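Local structure of uncharacterized protein ScGH5_18 (Streptomyces cattleya, 7LR8) at residues P211-S214 against A215-A219; T242-H245 against A246-L249; Y248-E251 against L252-W256; R344-R347 against T348-A352. The protein is a GH5-family glycoside hydrolase that probably cleaves the Manβ1-4GlcNAc linkage of the N-glycan core. The protein carries 1 engineered substitution. All coordinates share one frame; numbering follows the deposited sequence.

Contact 1: residues P211-S214 against A215-A219; sequences PAHS and ARIGA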
ATOM      1  N   PRO B 211     -23.491   5.516  17.069  1.00 21.37           N
ATOM      2  CA  PRO B 211     -23.459   4.933  18.420  1.00 23.12           C
ATOM      3  C   PRO B 211     -24.233   3.631  18.510  1.00 20.67           C
ATOM      4  O   PRO B 211     -23.818   2.704  19.215  1.00 22.10           O
ATOM      5  CB  PRO B 211     -24.092   6.025  19.289  1.00 21.83           C
ATOM      6  CG  PRO B 211     -23.895   7.305  18.512  1.00 19.88           C
ATOM      7  CD  PRO B 211     -23.992   6.904  17.069  1.00 22.66           C
ATOM      8  N   ALA B 212     -25.354   3.535  17.804  1.00 22.16           N
ATOM      9  CA  ALA B 212     -26.123   2.296  17.816  1.00 22.96           C
ATOM     10  C   ALA B 212     -25.311   1.127  17.260  1.00 24.89           C
ATOM     11  O   ALA B 212     -25.376   0.013  17.798  1.00 25.07           O
ATOM     12  CB  ALA B 212     -27.418   2.482  17.027  1.00 24.77           C
ATOM     13  N   HIS B 213     -24.542   1.353  16.183  1.00 22.24           N
ATOM     14  CA  HIS B 213     -23.704   0.279  15.647  1.00 19.79           C
ATOM     15  C   HIS B 213     -22.719  -0.220  16.697  1.00 22.80           C
ATOM     16  O   HIS B 213     -22.518  -1.433  16.845  1.00 23.49           O
ATOM     17  CB  HIS B 213     -22.914   0.742  14.419  1.00 20.16           C
ATOM     18  CG  HIS B 213     -23.743   1.124  13.229  1.00 23.72           C
ATOM     19  ND1 HIS B 213     -23.328   2.083  12.330  1.00 24.57           N
ATOM     20  CD2 HIS B 213     -24.920   0.649  12.754  1.00 23.93           C
ATOM     21  CE1 HIS B 213     -24.227   2.206  11.371  1.00 24.47           C
ATOM     22  NE2 HIS B 213     -25.202   1.346  11.601  1.00 25.59           N
ATOM     23  N   SER B 214     -22.073   0.704  17.416  1.00 20.94           N
ATOM     24  CA  SER B 214     -21.048   0.313  18.380  1.00 19.40           C
ATOM     25  C   SER B 214     -21.645  -0.443  19.564  1.00 19.06           C
ATOM     26  O   SER B 214     -21.034  -1.386  20.083  1.00 20.92           O
ATOM     27  CB  SER B 214     -20.294   1.550  18.869  1.00 19.14           C
ATOM     28  OG  SER B 214     -19.398   2.018  17.869  1.00 21.45           O
ATOM     29  N   ALA B 215     -22.837  -0.049  20.004  1.00 19.13           N
ATOM     30  CA  ALA B 215     -23.452  -0.611  21.198  1.00 24.20           C
ATOM     31  C   ALA B 215     -24.418  -1.754  20.906  1.00 20.95           C
ATOM     32  O   ALA B 215     -24.857  -2.428  21.844  1.00 26.14           O
ATOM     33  CB  ALA B 215     -24.185   0.494  21.979  1.00 20.73           C
ATOM     34  N   ARG B 216     -24.757  -2.001  19.642  1.00 19.25           N
ATOM     35  CA  ARG B 216     -25.734  -3.034  19.325  1.00 22.60           C
ATOM     36  C   ARG B 216     -25.254  -4.073  18.318  1.00 25.98           C
ATOM     37  O   ARG B 216     -25.994  -5.026  18.041  1.00 32.13           O
ATOM     38  CB  ARG B 216     -27.034  -2.393  18.812  1.00 24.70           C
ATOM     39  CG  ARG B 216     -27.657  -1.451  19.823  1.00 27.35           C
ATOM     40  CD  ARG B 216     -28.842  -0.679  19.259  1.00 39.66           C
ATOM     41  NE  ARG B 216     -29.181   0.446  20.128  1.00 46.43           N
ATOM     42  CZ  ARG B 216     -30.064   1.395  19.831  1.00 51.94           C
ATOM     43  NH1 ARG B 216     -30.717   1.368  18.674  1.00 48.26           N
ATOM     44  NH2 ARG B 216     -30.293   2.377  20.696  1.00 52.09           N
ATOM     45  N   ILE B 217     -24.056  -3.919  17.755  1.00 20.25           N
ATOM     46  CA  ILE B 217     -23.453  -4.907  16.869  1.00 20.86           C
ATOM     47  C   ILE B 217     -22.142  -5.363  17.498  1.00 21.33           C
ATOM     48  O   ILE B 217     -21.373  -4.535  17.998  1.00 22.25           O
ATOM     49  CB  ILE B 217     -23.216  -4.326  15.458  1.00 26.34           C
ATOM     50  CG1 ILE B 217     -24.514  -3.756  14.879  1.00 24.11           C
ATOM     51  CG2 ILE B 217     -22.675  -5.377  14.522  1.00 24.25           C
ATOM     52  CD1 ILE B 217     -24.342  -3.149  13.497  1.00 23.28           C
ATOM     53  N   GLY B 218     -21.892  -6.674  17.490  1.00 22.30           N
ATOM     54  CA  GLY B 218     -20.718  -7.223  18.142  1.00 24.48           C
ATOM     55  C   GLY B 218     -20.942  -7.436  19.637  1.00 28.24           C
ATOM     56  O   GLY B 218     -21.922  -6.985  20.226  1.00 24.26           O
ATOM     57  N   ALA B 219     -19.991  -8.137  20.263  1.00 21.60           N
ATOM     58  CA  ALA B 219     -20.219  -8.721  21.588  1.00 22.38           C
ATOM     59  C   ALA B 219     -20.157  -7.699  22.724  1.00 22.70           C
ATOM     60  O   ALA B 219     -20.860  -7.857  23.731  1.00 23.53           O
ATOM     61  CB  ALA B 219     -19.191  -9.823  21.847  1.00 23.76           C
TER
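The methyl CB of A212 lies over one face of the R216 guanidinium, 3.7 Å above its plane and displaced toward the rim; NH1 of R216 is the guanidinium atom nearest to it. The H213 imidazole meets I217 obliquely, with CD1 of I217 3.9 Å from CD2 of H213, and the two side chains run side by side in the same direction. With CG1 of I217 anti to its carbonyl carbon (chi1 -55°), this branch turns back along the helix toward H213. This is the last turn of the short helix 211-216, which precedes barrel strand 221-225 in the (β/α)8 fold of GH5 enzymes. A215 N bonds to P211 O at 3.0 Å, whereas R216 N reaches A212 O only weakly. The closing bond, I217 N to H213 O at 3.1 Å, comes from above the carbonyl plane, as I217 leaves helical geometry. H213 and I217 both pack against helix 170-187, and an alanine in place of I217 would probably leave CD2 of H213 without its hydrocarbon neighbour and open a gap against that helix. NE of R216 donates to the carbonyl O of W256.

Contact 2: residues T242-H245 against A246-L249; sequences TAQH and AAYL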
ATOM      1  N   THR B 242     -10.374  16.365  31.008  1.00 22.67           N
ATOM      2  CA  THR B 242      -9.309  15.570  30.412  1.00 21.30           C
ATOM      3  C   THR B 242      -9.104  14.269  31.185  1.00 20.95           C
ATOM      4  O   THR B 242      -8.910  13.210  30.577  1.00 21.64           O
ATOM      5  CB  THR B 242      -8.027  16.396  30.344  1.00 26.34           C
ATOM      6  OG1 THR B 242      -8.204  17.445  29.380  1.00 25.52           O
ATOM      7  CG2 THR B 242      -6.847  15.542  29.924  1.00 23.42           C
ATOM      8  N   ALA B 243      -9.201  14.320  32.516  1.00 21.71           N
ATOM      9  CA  ALA B 243      -8.993  13.122  33.334  1.00 22.65           C
ATOM     10  C   ALA B 243     -10.166  12.155  33.244  1.00 25.01           C
ATOM     11  O   ALA B 243      -9.993  10.949  33.451  1.00 23.58           O
ATOM     12  CB  ALA B 243      -8.765  13.507  34.794  1.00 26.59           C
ATOM     13  N   GLN B 244     -11.365  12.662  32.985  1.00 20.32           N
ATOM     14  CA  GLN B 244     -12.566  11.848  33.004  1.00 19.56           C
ATOM     15  C   GLN B 244     -13.029  11.461  31.606  1.00 22.40           C
ATOM     16  O   GLN B 244     -14.090  10.846  31.461  1.00 21.87           O
ATOM     17  CB  GLN B 244     -13.680  12.601  33.743  1.00 24.82           C
ATOM     18  CG  GLN B 244     -13.430  12.802  35.253  1.00 22.33           C
ATOM     19  CD  GLN B 244     -13.803  11.572  36.060  1.00 23.35           C
ATOM     20  OE1 GLN B 244     -14.538  10.703  35.584  1.00 29.84           O
ATOM     21  NE2 GLN B 244     -13.315  11.502  37.288  1.00 33.93           N
ATOM     22  N   HIS B 245     -12.264  11.810  30.570  1.00 17.91           N
ATOM     23  CA  HIS B 245     -12.764  11.601  29.219  1.00 17.38           C
ATOM     24  C   HIS B 245     -13.027  10.125  28.942  1.00 20.23           C
ATOM     25  O   HIS B 245     -14.031   9.775  28.309  1.00 18.75           O
ATOM     26  CB  HIS B 245     -11.786  12.188  28.196  1.00 17.86           C
ATOM     27  CG  HIS B 245     -12.271  12.068  26.784  1.00 19.46           C
ATOM     28  ND1 HIS B 245     -12.062  10.939  26.013  1.00 18.73           N
ATOM     29  CD2 HIS B 245     -13.009  12.912  26.025  1.00 20.25           C
ATOM     30  CE1 HIS B 245     -12.628  11.109  24.832  1.00 19.81           C
ATOM     31  NE2 HIS B 245     -13.219  12.290  24.817  1.00 18.34           N
ATOM     32  N   ALA B 246     -12.152   9.241  29.413  1.00 21.46           N
ATOM     33  CA  ALA B 246     -12.351   7.822  29.127  1.00 19.09           C
ATOM     34  C   ALA B 246     -13.558   7.263  29.878  1.00 20.81           C
ATOM     35  O   ALA B 246     -14.328   6.473  29.318  1.00 21.30           O
ATOM     36  CB  ALA B 246     -11.083   7.037  29.458  1.00 18.21           C
ATOM     37  N   ALA B 247     -13.740   7.652  31.149  1.00 22.00           N
ATOM     38  CA  ALA B 247     -14.939   7.257  31.885  1.00 21.66           C
ATOM     39  C   ALA B 247     -16.195   7.810  31.221  1.00 23.13           C
ATOM     40  O   ALA B 247     -17.245   7.160  31.210  1.00 21.22           O
ATOM     41  CB  ALA B 247     -14.848   7.733  33.341  1.00 19.07           C
ATOM     42  N   TYR B 248     -16.110   9.019  30.667  1.00 17.15           N
ATOM     43  CA  TYR B 248     -17.242   9.572  29.928  1.00 20.72           C
ATOM     44  C   TYR B 248     -17.634   8.687  28.751  1.00 21.43           C
ATOM     45  O   TYR B 248     -18.820   8.413  28.534  1.00 22.48           O
ATOM     46  CB  TYR B 248     -16.893  10.959  29.420  1.00 23.59           C
ATOM     47  CG  TYR B 248     -17.899  11.540  28.453  1.00 20.06           C
ATOM     48  CD1 TYR B 248     -19.231  11.687  28.814  1.00 21.62           C
ATOM     49  CD2 TYR B 248     -17.504  11.998  27.208  1.00 21.06           C
ATOM     50  CE1 TYR B 248     -20.154  12.247  27.941  1.00 19.70           C
ATOM     51  CE2 TYR B 248     -18.414  12.567  26.334  1.00 20.44           C
ATOM     52  CZ  TYR B 248     -19.732  12.689  26.705  1.00 23.90           C
ATOM     53  OH  TYR B 248     -20.636  13.260  25.834  1.00 24.30           O
ATOM     54  N   LEU B 249     -16.661   8.288  27.933  1.00 20.35           N
ATOM     55  CA  LEU B 249     -17.004   7.464  26.777  1.00 19.79           C
ATOM     56  C   LEU B 249     -17.623   6.147  27.225  1.00 20.41           C
ATOM     57  O   LEU B 249     -18.556   5.639  26.587  1.00 21.52           O
ATOM     58  CB  LEU B 249     -15.772   7.214  25.907  1.00 22.41           C
ATOM     59  CG  LEU B 249     -15.306   8.331  24.977  1.00 25.22           C
ATOM     60  CD1 LEU B 249     -14.153   7.812  24.130  1.00 26.51           C
ATOM     61  CD2 LEU B 249     -16.449   8.840  24.099  1.00 26.59           C
TER
HETATM   62  O   HOH W   1     -11.237   8.661  32.632  1.00 20.55           O
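A243 reaches A247 through a water, which donates to O of A243 at 2.7 Å and accepts from N of A247 at 3.1 Å. It replaces a direct backbone bond at a kink of helix 240-253, where neither A246 N nor A247 N bonds directly to a carbonyl one turn back. Q244 follows, its chain bent at chi2 (-82°), which brings OE1 beside CB of A247 at 3.7 Å; the side chain also packs on M387 and T390 of helix 381-391. The regular pattern resumes at its carbonyl: Y248 N donates to O of Q244 at 2.8 Å. H245 comes next. Its CG stands anti to its own N (chi1 -177°), and the imidazole lies slantwise against L249, with CE1 of H245 3.7 Å from CD1 of L249. The two residues are also joined through the backbone, L249 N to O of H245 at 3.0 Å. ND1 of H245 bonds to OG of S225, at the end of barrel strand 221-225, and Y248 sends its OH to the carbonyl O of C376. The buried imidazole therefore has a polar partner at ND1 and a hydrocarbon neighbour at CE1, a pairing likely to fix its rotation, while the water gives the A247 amide an acceptor where the helix kinks.

Contact 3: residues Y248-E251 against L252-W256; sequences YLVE and LAKAW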
ATOM      1  N   TYR B 248     -16.110   9.019  30.667  1.00 17.15           N
ATOM      2  CA  TYR B 248     -17.242   9.572  29.928  1.00 20.72           C
ATOM      3  C   TYR B 248     -17.634   8.687  28.751  1.00 21.43           C
ATOM      4  O   TYR B 248     -18.820   8.413  28.534  1.00 22.48           O
ATOM      5  CB  TYR B 248     -16.893  10.959  29.420  1.00 23.59           C
ATOM      6  CG  TYR B 248     -17.899  11.540  28.453  1.00 20.06           C
ATOM      7  CD1 TYR B 248     -19.231  11.687  28.814  1.00 21.62           C
ATOM      8  CD2 TYR B 248     -17.504  11.998  27.208  1.00 21.06           C
ATOM      9  CE1 TYR B 248     -20.154  12.247  27.941  1.00 19.70           C
ATOM     10  CE2 TYR B 248     -18.414  12.567  26.334  1.00 20.44           C
ATOM     11  CZ  TYR B 248     -19.732  12.689  26.705  1.00 23.90           C
ATOM     12  OH  TYR B 248     -20.636  13.260  25.834  1.00 24.30           O
ATOM     13  N   LEU B 249     -16.661   8.288  27.933  1.00 20.35           N
ATOM     14  CA  LEU B 249     -17.004   7.464  26.777  1.00 19.79           C
ATOM     15  C   LEU B 249     -17.623   6.147  27.225  1.00 20.41           C
ATOM     16  O   LEU B 249     -18.556   5.639  26.587  1.00 21.52           O
ATOM     17  CB  LEU B 249     -15.772   7.214  25.907  1.00 22.41           C
ATOM     18  CG  LEU B 249     -15.306   8.331  24.977  1.00 25.22           C
ATOM     19  CD1 LEU B 249     -14.153   7.812  24.130  1.00 26.51           C
ATOM     20  CD2 LEU B 249     -16.449   8.840  24.099  1.00 26.59           C
ATOM     21  N   VAL B 250     -17.124   5.588  28.331  1.00 21.06           N
ATOM     22  CA  VAL B 250     -17.673   4.343  28.863  1.00 20.98           C
ATOM     23  C   VAL B 250     -19.147   4.521  29.203  1.00 22.88           C
ATOM     24  O   VAL B 250     -19.998   3.731  28.780  1.00 24.75           O
ATOM     25  CB  VAL B 250     -16.860   3.881  30.089  1.00 19.51           C
ATOM     26  CG1 VAL B 250     -17.614   2.804  30.892  1.00 22.32           C
ATOM     27  CG2 VAL B 250     -15.482   3.382  29.664  1.00 22.26           C
ATOM     28  N   GLU B 251     -19.470   5.566  29.971  1.00 20.05           N
ATOM     29  CA  GLU B 251     -20.851   5.747  30.405  1.00 18.81           C
ATOM     30  C   GLU B 251     -21.736   6.239  29.265  1.00 23.84           C
ATOM     31  O   GLU B 251     -22.932   5.932  29.239  1.00 22.83           O
ATOM     32  CB  GLU B 251     -20.912   6.707  31.596  1.00 20.55           C
ATOM     33  CG  GLU B 251     -20.266   6.136  32.846  1.00 24.38           C
ATOM     34  CD  GLU B 251     -20.872   4.809  33.242  1.00 25.91           C
ATOM     35  OE1 GLU B 251     -22.119   4.727  33.304  1.00 24.90           O
ATOM     36  OE2 GLU B 251     -20.101   3.850  33.494  1.00 26.46           O
ATOM     37  N   LEU B 252     -21.171   7.003  28.326  1.00 20.89           N
ATOM     38  CA  LEU B 252     -21.945   7.449  27.175  1.00 22.05           C
ATOM     39  C   LEU B 252     -22.361   6.268  26.313  1.00 22.32           C
ATOM     40  O   LEU B 252     -23.514   6.184  25.872  1.00 22.19           O
ATOM     41  CB  LEU B 252     -21.126   8.442  26.346  1.00 21.52           C
ATOM     42  CG  LEU B 252     -21.758   8.978  25.059  1.00 23.39           C
ATOM     43  CD1 LEU B 252     -23.006   9.775  25.391  1.00 25.83           C
ATOM     44  CD2 LEU B 252     -20.766   9.838  24.290  1.00 20.68           C
ATOM     45  N   ALA B 253     -21.427   5.344  26.071  1.00 21.38           N
ATOM     46  CA  ALA B 253     -21.691   4.218  25.180  1.00 22.75           C
ATOM     47  C   ALA B 253     -22.833   3.353  25.699  1.00 21.89           C
ATOM     48  O   ALA B 253     -23.553   2.727  24.909  1.00 22.73           O
ATOM     49  CB  ALA B 253     -20.417   3.389  25.008  1.00 24.11           C
ATOM     50  N   LYS B 254     -23.033   3.332  27.015  1.00 22.25           N
ATOM     51  CA  LYS B 254     -24.099   2.547  27.615  1.00 22.34           C
ATOM     52  C   LYS B 254     -25.490   3.018  27.201  1.00 26.44           C
ATOM     53  O   LYS B 254     -26.432   2.217  27.241  1.00 25.58           O
ATOM     54  CB  LYS B 254     -23.973   2.584  29.140  1.00 23.01           C
ATOM     55  CG  LYS B 254     -22.739   1.851  29.660  1.00 23.68           C
ATOM     56  CD  LYS B 254     -22.598   1.956  31.165  1.00 24.32           C
ATOM     57  CE  LYS B 254     -21.384   1.160  31.633  1.00 25.42           C
ATOM     58  NZ  LYS B 254     -21.171   1.299  33.085  1.00 24.01           N
ATOM     59  N   ALA B 255     -25.653   4.290  26.817  1.00 24.64           N
ATOM     60  CA  ALA B 255     -26.998   4.783  26.526  1.00 24.34           C
ATOM     61  C   ALA B 255     -27.661   4.006  25.397  1.00 23.85           C
ATOM     62  O   ALA B 255     -28.889   3.858  25.393  1.00 23.40           O
ATOM     63  CB  ALA B 255     -26.961   6.272  26.185  1.00 25.23           C
ATOM     64  N   TRP B 256     -26.876   3.503  24.445  1.00 23.81           N
ATOM     65  CA  TRP B 256     -27.398   2.863  23.243  1.00 24.96           C
ATOM     66  C   TRP B 256     -27.478   1.346  23.347  1.00 27.44           C
ATOM     67  O   TRP B 256     -27.945   0.700  22.403  1.00 26.18           O
ATOM     68  CB  TRP B 256     -26.543   3.240  22.021  1.00 24.96           C
ATOM     69  CG  TRP B 256     -26.787   4.633  21.519  1.00 25.25           C
ATOM     70  CD1 TRP B 256     -27.686   5.019  20.566  1.00 26.08           C
ATOM     71  CD2 TRP B 256     -26.123   5.827  21.952  1.00 25.80           C
ATOM     72  NE1 TRP B 256     -27.623   6.380  20.379  1.00 24.41           N
ATOM     73  CE2 TRP B 256     -26.676   6.900  21.227  1.00 22.00           C
ATOM     74  CE3 TRP B 256     -25.119   6.094  22.895  1.00 26.92           C
ATOM     75  CZ2 TRP B 256     -26.249   8.218  21.397  1.00 25.76           C
ATOM     76  CZ3 TRP B 256     -24.698   7.404  23.066  1.00 25.49           C
ATOM     77  CH2 TRP B 256     -25.261   8.449  22.319  1.00 27.64           C
TER
HETATM   78  O   HOH W   2     -23.427   2.656  34.671  1.00 24.16           O
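A salt bridge joins E251 to K254 one turn on: NZ of K254 sits 2.8 Å from OE2 of E251, on the syn side and 24° out of the carboxylate plane. The glutamate bends at chi2 (-56°) to run beside the extended lysine, whose CD comes to 3.5 Å from OE1 of E251. A water bridges the same pair, donating a hydrogen bond to OE1 of E251 and accepting one from NZ of K254. Both groups have further partners, T397 OG1 for OE1 and the carbonyl O of P296 for NZ, so the carboxylate of buried E251 and the amine of partly exposed K254 each have several partners. Helix 240-253 belongs to the crossover between barrel strands 221-225 and 264-269; L249 and A253 face strand 221-225, while A255 packs on strand 397-400 of the three-stranded parallel sheet. Among the backbone bonds, L252 N to O of Y248 is short at 2.7 Å and A253 N to O of L249 measures 2.9 Å. K254 N makes only a weak bond, to O of E251. Apolar contact centres on L252: its CD2 meets the phenol end of Y248, 3.9 Å from CZ, and its CB lies over one face of that ring, near the rim. CD2 of L249 touches CD2 of L252 more loosely, at 4.4 Å.

Contact 4: residues R344-R347 against T348-A352; sequences RRWR and TETPA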
ATOM      1  N   ARG B 344      -1.906  -3.310  40.049  1.00 26.52           N
ATOM      2  CA  ARG B 344      -1.592  -4.019  41.285  1.00 28.15           C
ATOM      3  C   ARG B 344      -2.569  -3.645  42.388  1.00 28.86           C
ATOM      4  O   ARG B 344      -3.037  -4.512  43.138  1.00 30.15           O
ATOM      5  CB  ARG B 344      -0.152  -3.711  41.709  1.00 29.07           C
ATOM      6  CG  ARG B 344       0.318  -4.493  42.930  1.00 36.33           C
ATOM      7  CD  ARG B 344       1.200  -3.631  43.823  1.00 47.47           C
ATOM      8  NE  ARG B 344       0.464  -2.487  44.348  1.00 56.28           N
ATOM      9  CZ  ARG B 344      -0.226  -2.502  45.485  1.00 60.41           C
ATOM     10  NH1 ARG B 344      -0.269  -3.603  46.224  1.00 61.31           N
ATOM     11  NH2 ARG B 344      -0.874  -1.416  45.885  1.00 62.10           N
ATOM     12  N   ARG B 345      -2.888  -2.352  42.494  1.00 29.15           N
ATOM     13  CA  ARG B 345      -3.830  -1.878  43.502  1.00 31.53           C
ATOM     14  C   ARG B 345      -5.193  -2.527  43.317  1.00 29.93           C
ATOM     15  O   ARG B 345      -5.791  -3.034  44.276  1.00 30.32           O
ATOM     16  CB  ARG B 345      -3.934  -0.352  43.423  1.00 35.05           C
ATOM     17  CG  ARG B 345      -4.796   0.314  44.481  1.00 46.73           C
ATOM     18  CD  ARG B 345      -5.041   1.778  44.096  1.00 55.16           C
ATOM     19  NE  ARG B 345      -3.840   2.391  43.525  1.00 52.37           N
ATOM     20  CZ  ARG B 345      -3.843   3.256  42.514  1.00 55.05           C
ATOM     21  NH1 ARG B 345      -4.989   3.617  41.950  1.00 50.10           N
ATOM     22  NH2 ARG B 345      -2.698   3.757  42.056  1.00 48.68           N
ATOM     23  N   TRP B 346      -5.692  -2.541  42.080  1.00 27.21           N
ATOM     24  CA  TRP B 346      -6.981  -3.172  41.830  1.00 27.15           C
ATOM     25  C   TRP B 346      -6.938  -4.666  42.146  1.00 30.77           C
ATOM     26  O   TRP B 346      -7.844  -5.198  42.800  1.00 30.15           O
ATOM     27  CB  TRP B 346      -7.441  -2.943  40.388  1.00 30.30           C
ATOM     28  CG  TRP B 346      -8.824  -3.489  40.224  1.00 36.41           C
ATOM     29  CD1 TRP B 346     -10.000  -2.803  40.350  1.00 34.94           C
ATOM     30  CD2 TRP B 346      -9.183  -4.859  39.976  1.00 42.22           C
ATOM     31  NE1 TRP B 346     -11.066  -3.661  40.178  1.00 42.28           N
ATOM     32  CE2 TRP B 346     -10.589  -4.926  39.950  1.00 44.82           C
ATOM     33  CE3 TRP B 346      -8.448  -6.032  39.767  1.00 50.87           C
ATOM     34  CZ2 TRP B 346     -11.273  -6.118  39.721  1.00 58.51           C
ATOM     35  CZ3 TRP B 346      -9.127  -7.212  39.544  1.00 61.76           C
ATOM     36  CH2 TRP B 346     -10.524  -7.246  39.518  1.00 64.44           C
ATOM     37  N   ARG B 347      -5.897  -5.369  41.676  1.00 28.69           N
ATOM     38  CA  ARG B 347      -5.817  -6.809  41.933  1.00 33.27           C
ATOM     39  C   ARG B 347      -5.678  -7.114  43.423  1.00 33.79           C
ATOM     40  O   ARG B 347      -6.121  -8.175  43.882  1.00 34.44           O
ATOM     41  CB  ARG B 347      -4.651  -7.440  41.162  1.00 31.41           C
ATOM     42  CG  ARG B 347      -4.722  -7.307  39.640  1.00 30.61           C
ATOM     43  CD  ARG B 347      -3.810  -8.327  38.951  1.00 32.84           C
ATOM     44  NE  ARG B 347      -3.623  -8.059  37.520  1.00 28.34           N
ATOM     45  CZ  ARG B 347      -4.553  -8.272  36.590  1.00 29.47           C
ATOM     46  NH1 ARG B 347      -5.742  -8.741  36.940  1.00 30.25           N
ATOM     47  NH2 ARG B 347      -4.302  -8.002  35.305  1.00 26.73           N
ATOM     48  N   THR B 348      -5.072  -6.206  44.190  1.00 32.30           N
ATOM     49  CA  THR B 348      -4.887  -6.449  45.616  1.00 34.40           C
ATOM     50  C   THR B 348      -6.164  -6.173  46.399  1.00 38.71           C
ATOM     51  O   THR B 348      -6.536  -6.951  47.282  1.00 38.29           O
ATOM     52  CB  THR B 348      -3.739  -5.591  46.160  1.00 34.74           C
ATOM     53  OG1 THR B 348      -2.527  -5.908  45.463  1.00 34.31           O
ATOM     54  CG2 THR B 348      -3.540  -5.828  47.660  1.00 37.52           C
ATOM     55  N   GLU B 349      -6.854  -5.078  46.085  1.00 39.10           N
ATOM     56  CA  GLU B 349      -8.002  -4.664  46.877  1.00 45.39           C
ATOM     57  C   GLU B 349      -9.338  -5.129  46.310  1.00 42.53           C
ATOM     58  O   GLU B 349     -10.328  -5.135  47.051  1.00 45.20           O
ATOM     59  CB  GLU B 349      -8.007  -3.136  47.030  1.00 47.64           C
ATOM     60  CG  GLU B 349      -6.725  -2.569  47.656  1.00 57.05           C
ATOM     61  CD  GLU B 349      -6.523  -2.965  49.122  1.00 78.49           C
ATOM     62  OE1 GLU B 349      -5.518  -2.519  49.717  1.00 85.47           O
ATOM     63  OE2 GLU B 349      -7.358  -3.707  49.689  1.00 86.17           O
ATOM     64  N   THR B 350      -9.374  -5.548  45.039  1.00 37.89           N
ATOM     65  CA  THR B 350     -10.565  -5.913  44.268  1.00 36.46           C
ATOM     66  C   THR B 350     -11.805  -5.152  44.737  1.00 37.71           C
ATOM     67  O   THR B 350     -12.751  -5.768  45.249  1.00 37.11           O
ATOM     68  CB  THR B 350     -10.816  -7.426  44.345  1.00 44.53           C
ATOM     69  OG1 THR B 350     -10.825  -7.846  45.712  1.00 45.98           O
ATOM     70  CG2 THR B 350      -9.730  -8.190  43.593  1.00 49.14           C
ATOM     71  N   PRO B 351     -11.836  -3.824  44.596  1.00 38.98           N
ATOM     72  CA  PRO B 351     -12.990  -3.060  45.086  1.00 38.75           C
ATOM     73  C   PRO B 351     -14.272  -3.476  44.382  1.00 33.68           C
ATOM     74  O   PRO B 351     -14.266  -3.827  43.202  1.00 29.84           O
ATOM     75  CB  PRO B 351     -12.616  -1.606  44.769  1.00 38.06           C
ATOM     76  CG  PRO B 351     -11.595  -1.696  43.692  1.00 41.13           C
ATOM     77  CD  PRO B 351     -10.829  -2.953  43.963  1.00 39.14           C
ATOM     78  N   ALA B 352     -15.373  -3.455  45.127  1.00 34.91           N
ATOM     79  CA  ALA B 352     -16.658  -3.809  44.543  1.00 32.92           C
ATOM     80  C   ALA B 352     -17.088  -2.732  43.550  1.00 32.48           C
ATOM     81  O   ALA B 352     -16.812  -1.544  43.761  1.00 29.16           O
ATOM     82  CB  ALA B 352     -17.720  -3.970  45.630  1.00 38.33           C
TER
HETATM   83  O   HOH W   3      -3.090  -1.765  47.851  1.00 48.95           O
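The carbonyl O of R344 is gripped twice by T348, by its OG1 and by its N, each at 2.8 Å and from opposite faces of the carbonyl plane. Placing OG1 anti to the carbonyl carbon (chi1 -59°) folds the hydroxyl back over the preceding turn. Next come E349 N to O of R345 at 2.9 Å and T350 N to O of W346 at 2.7 Å. R344 and E349 have opposite charges that do not meet; a water spans them, accepting from NH2 of R344 and donating to OE1 of E349. The indole of W346 takes its visitors on one face. CD of P351 makes a CH-pi contact with the five-membered ring, 4.0 Å from its centroid and 28° off the normal, and CG2 of T350 stands 4.2 Å above the plane toward the rim. W346 also packs on S13 and P14, and an alanine here would probably leave P351 without its aromatic platform and the chain beyond the helix freer to move. R345 and R347 send their guanidinium groups to D290 and D51 in salt bridges. The arrangement is that of a helix C-terminus: T350 takes a left-handed backbone conformation (phi 29°), and P351, which has no amide hydrogen to extend the helix, follows it as helix 334-349, the helix after the last barrel strand, gives way to loop.

Contact 1 comes first along the chain, contacts 2 and 3 overlap at Y248 and L249 on helix 240-253, their centres 10 Å apart, and contact 4 follows; all lie on helices outside the eight-stranded parallel barrel. Contact 1, on helix 211-216, touches contact 3, joined by the R216-W256 bond and by P211 and A215 packing on W256, so helix 211-216 and the chain around the end of helix 240-253 are held together beside strand 221-225. Contact 4 stands apart, its centre 21 to 30 Å from the others, at the exposed end of helix 334-349. L249, about 8 Å from a bound N-acetylglucosamine, places the shared helix near the glycan site, whereas contact 4 lies where the chain leaves the barrel for the three-stranded sheet.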